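Local coordinates for protein MNMC2 (Aquifex aeolicus, PDB 3VYW) that methylates the aminomethyl group on the modified wobble uridine of certain tRNAs, using S-adenosylmethionine, without the oxidase domain to which such enzymes are usually fused, at residues A[233-245]-A[255-267]. Sequence-based numbering, arbitrary orientation.
Sequences KSLLTLGFKVGSS and TVASLKAPVPPME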
# COMPACT_ATOMS: atom_id res chain seq x y z
N LYS A 233 1.46 13.15 -5.08
CA LYS A 233 2.48 14.11 -5.35
C LYS A 233 3.81 13.44 -5.51
O LYS A 233 4.58 13.85 -6.29
CB LYS A 233 2.48 15.20 -4.29
CG LYS A 233 3.65 16.15 -4.32
CD LYS A 233 3.27 17.48 -4.92
CE LYS A 233 4.33 18.51 -4.67
NZ LYS A 233 3.92 19.47 -3.64
N SER A 234 4.09 12.43 -4.74
CA SER A 234 5.29 11.64 -4.86
C SER A 234 5.37 10.86 -6.18
O SER A 234 6.39 10.76 -6.77
CB SER A 234 5.39 10.68 -3.69
OG SER A 234 5.94 11.29 -2.59
N LEU A 235 4.27 10.29 -6.61
CA LEU A 235 4.23 9.58 -7.84
C LEU A 235 4.51 10.48 -9.01
O LEU A 235 5.18 10.10 -9.91
CB LEU A 235 2.92 8.86 -7.99
CG LEU A 235 2.68 7.63 -7.15
CD1 LEU A 235 1.22 7.39 -7.00
CD2 LEU A 235 3.30 6.41 -7.74
N LEU A 236 3.98 11.68 -8.97
CA LEU A 236 4.20 12.69 -9.97
C LEU A 236 5.63 13.09 -10.02
O LEU A 236 6.16 13.29 -11.05
CB LEU A 236 3.34 13.90 -9.72
CG LEU A 236 1.89 13.81 -10.09
CD1 LEU A 236 1.11 14.93 -9.48
CD2 LEU A 236 1.69 13.77 -11.58
N THR A 237 6.24 13.20 -8.87
CA THR A 237 7.62 13.54 -8.75
C THR A 237 8.51 12.50 -9.41
O THR A 237 9.53 12.82 -9.94
CB THR A 237 8.00 13.71 -7.29
OG1 THR A 237 7.22 14.74 -6.75
CG2 THR A 237 9.41 14.07 -7.14
N LEU A 238 8.10 11.25 -9.34
CA LEU A 238 8.86 10.14 -9.86
C LEU A 238 8.57 9.90 -11.32
O LEU A 238 9.19 9.10 -11.94
CB LEU A 238 8.58 8.90 -9.05
CG LEU A 238 9.13 8.89 -7.64
CD1 LEU A 238 8.66 7.68 -6.89
CD2 LEU A 238 10.63 8.92 -7.65
N GLY A 239 7.67 10.66 -11.87
CA GLY A 239 7.35 10.56 -13.26
C GLY A 239 6.19 9.74 -13.69
O GLY A 239 5.99 9.57 -14.84
N PHE A 240 5.41 9.24 -12.77
CA PHE A 240 4.21 8.53 -13.10
C PHE A 240 3.13 9.45 -13.58
O PHE A 240 3.12 10.59 -13.25
CB PHE A 240 3.69 7.77 -11.90
CG PHE A 240 4.55 6.64 -11.49
CD1 PHE A 240 5.52 6.83 -10.58
CD2 PHE A 240 4.36 5.40 -11.99
CE1 PHE A 240 6.30 5.81 -10.18
CE2 PHE A 240 5.14 4.36 -11.61
CZ PHE A 240 6.12 4.57 -10.69
N LYS A 241 2.23 8.91 -14.36
CA LYS A 241 1.01 9.56 -14.74
C LYS A 241 0.08 9.08 -13.69
O LYS A 241 0.05 7.95 -13.38
CB LYS A 241 0.54 9.06 -16.08
CG LYS A 241 1.41 9.43 -17.26
CD LYS A 241 1.18 8.45 -18.41
CE LYS A 241 1.29 9.15 -19.73
NZ LYS A 241 0.30 8.69 -20.74
N VAL A 242 -0.68 9.97 -13.10
CA VAL A 242 -1.49 9.62 -11.98
C VAL A 242 -2.95 9.84 -12.28
O VAL A 242 -3.33 10.86 -12.73
CB VAL A 242 -1.07 10.43 -10.76
CG1 VAL A 242 -1.77 9.96 -9.53
CG2 VAL A 242 0.42 10.37 -10.59
N GLY A 243 -3.74 8.84 -12.00
CA GLY A 243 -5.13 8.82 -12.33
C GLY A 243 -5.96 8.19 -11.27
O GLY A 243 -5.46 7.71 -10.30
N SER A 244 -7.25 8.15 -11.49
CA SER A 244 -8.16 7.64 -10.51
C SER A 244 -9.05 6.49 -10.92
O SER A 244 -9.53 6.40 -12.01
CB SER A 244 -9.03 8.77 -10.00
OG SER A 244 -8.33 9.54 -9.07
N SER A 245 -9.33 5.64 -9.96
CA SER A 245 -10.32 4.59 -10.10
C SER A 245 -11.45 4.80 -9.12
O SER A 245 -11.23 5.21 -8.02
CB SER A 245 -9.68 3.25 -9.84
OG SER A 245 -8.88 3.26 -8.68
N THR A 255 -6.05 5.13 -6.77
CA THR A 255 -5.08 5.72 -7.61
C THR A 255 -4.53 4.73 -8.57
O THR A 255 -4.30 3.62 -8.24
CB THR A 255 -3.97 6.39 -6.81
OG1 THR A 255 -4.51 7.51 -6.17
CG2 THR A 255 -2.95 6.91 -7.69
N VAL A 256 -4.37 5.16 -9.80
CA VAL A 256 -3.79 4.35 -10.84
C VAL A 256 -2.63 5.09 -11.43
O VAL A 256 -2.75 6.23 -11.76
CB VAL A 256 -4.78 4.07 -11.93
CG1 VAL A 256 -4.35 2.89 -12.73
CG2 VAL A 256 -6.15 3.82 -11.36
N ALA A 257 -1.49 4.44 -11.52
CA ALA A 257 -0.30 5.08 -12.02
C ALA A 257 0.41 4.27 -13.07
O ALA A 257 0.41 3.08 -13.05
CB ALA A 257 0.62 5.40 -10.88
N SER A 258 1.01 4.94 -14.02
CA SER A 258 1.90 4.29 -14.93
C SER A 258 2.92 5.27 -15.39
O SER A 258 2.65 6.41 -15.53
CB SER A 258 1.13 3.74 -16.10
OG SER A 258 2.01 3.21 -17.04
N LEU A 259 4.14 4.82 -15.60
CA LEU A 259 5.12 5.67 -16.21
C LEU A 259 4.77 6.00 -17.63
O LEU A 259 4.86 7.11 -18.04
CB LEU A 259 6.43 4.96 -16.20
CG LEU A 259 6.97 4.72 -14.84
CD1 LEU A 259 8.14 3.79 -14.94
CD2 LEU A 259 7.41 6.03 -14.28
N LYS A 260 4.41 5.00 -18.41
CA LYS A 260 4.06 5.24 -19.79
C LYS A 260 2.72 4.77 -20.32
O LYS A 260 2.37 5.14 -21.39
CB LYS A 260 5.17 4.75 -20.70
CG LYS A 260 6.04 5.85 -21.22
CD LYS A 260 7.22 6.06 -20.33
CE LYS A 260 8.33 6.73 -21.09
NZ LYS A 260 8.62 8.10 -20.62
N ALA A 261 1.99 3.94 -19.61
CA ALA A 261 0.66 3.57 -20.08
C ALA A 261 -0.41 4.59 -19.75
O ALA A 261 -0.17 5.49 -19.00
CB ALA A 261 0.27 2.21 -19.56
N PRO A 262 -1.57 4.48 -20.34
CA PRO A 262 -2.64 5.42 -20.08
C PRO A 262 -3.33 5.22 -18.77
O PRO A 262 -3.50 4.11 -18.33
CB PRO A 262 -3.61 5.17 -21.22
CG PRO A 262 -3.19 3.90 -21.83
CD PRO A 262 -1.72 3.87 -21.65
N VAL A 263 -3.75 6.32 -18.18
CA VAL A 263 -4.43 6.31 -16.93
C VAL A 263 -5.69 7.12 -17.06
O VAL A 263 -5.72 8.05 -17.80
CB VAL A 263 -3.56 6.89 -15.83
CG1 VAL A 263 -2.16 6.38 -15.95
CG2 VAL A 263 -3.56 8.39 -15.90
N PRO A 264 -6.72 6.68 -16.37
CA PRO A 264 -8.00 7.35 -16.30
C PRO A 264 -7.75 8.60 -15.58
O PRO A 264 -6.86 8.61 -14.80
CB PRO A 264 -8.82 6.43 -15.43
CG PRO A 264 -7.86 5.58 -14.73
CD PRO A 264 -6.76 5.39 -15.69
N PRO A 265 -8.52 9.66 -15.79
CA PRO A 265 -8.18 10.95 -15.22
C PRO A 265 -9.16 11.67 -14.28
O PRO A 265 -10.34 11.53 -14.23
CB PRO A 265 -7.87 11.76 -16.45
CG PRO A 265 -8.45 11.01 -17.59
CD PRO A 265 -9.17 9.83 -17.07
N MSE A 266 -8.15 12.09 -13.38
CA MSE A 266 -8.63 12.73 -12.21
C MSE A 266 -9.38 13.98 -12.75
O MSE A 266 -9.17 14.41 -13.85
CB MSE A 266 -7.52 13.39 -11.30
CG MSE A 266 -6.30 12.42 -11.11
SE MSE A 266 -5.11 13.13 -9.76
CE MSE A 266 -4.07 14.39 -10.62
N GLU A 267 -9.78 14.29 -11.58
CA GLU A 267 -10.98 14.92 -11.96
C GLU A 267 -10.61 16.30 -11.55
O GLU A 267 -9.61 16.48 -10.95
CB GLU A 267 -12.03 14.64 -11.00
CG GLU A 267 -12.28 13.20 -11.14
CD GLU A 267 -13.75 13.08 -11.45
OE1 GLU A 267 -14.63 12.71 -10.66
OE2 GLU A 267 -13.97 13.49 -12.60
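Lys241 and Ser258 pair through two backbone hydrogen bonds, N of Lys241 to O of Ser258 (2.8 Å) being almost straight at 174°, and Gly243 and Val256 are joined by a second such pair, less straight from N of Gly243. Between them sits the non-hydrogen-bonded pair Val242 and Ala257.

The apolar contacts centre on Phe240. CD2 of Leu259 stands over the middle of its ring in a CH-pi contact, 3.8 Å from the centroid, while CD2 of Leu235 lies off-centre on the opposite face. CG of the phenylalanine is anti to the carbonyl carbon (chi1 -68°), which sets CD2 3.9 Å from CB of Ala257, a residue small enough to leave the ring room. With an alanine replacing Phe240, Leu235 and Leu259 would probably face a gap, the Leu259 methyl without its aromatic partner. On the sheet face carrying Val242 and Ala257, CG1 of Val242 meets CG2 of Thr255 at 3.8 Å; the threonine hydroxyl instead bonds to O of Ser226 and NE of Arg232.

On the face of Lys241 and Val256, the long aliphatic chain of Lys241 runs over the turn, CD 3.3 Å from O of Ala261. CG2 of Val263 and O of Pro264 press on CA of Gly243; a CB here would run into both, which explains the glycine. Rounding the outer edge of strand 241-246, CG of Met266, a selenomethionine, rests 3.7 Å from O of Val242, and its side chain also packs on Val271 and Leu274 of helix 268-276.

Gly239, with positive phi, ends helix 229-237 in a Schellman motif and leads into the hairpin. Strand 253-258 lies antiparallel between 220-224 and 241-246, the reversed strand that marks the Rossmann-like class I S-adenosylmethionine-dependent methyltransferase fold.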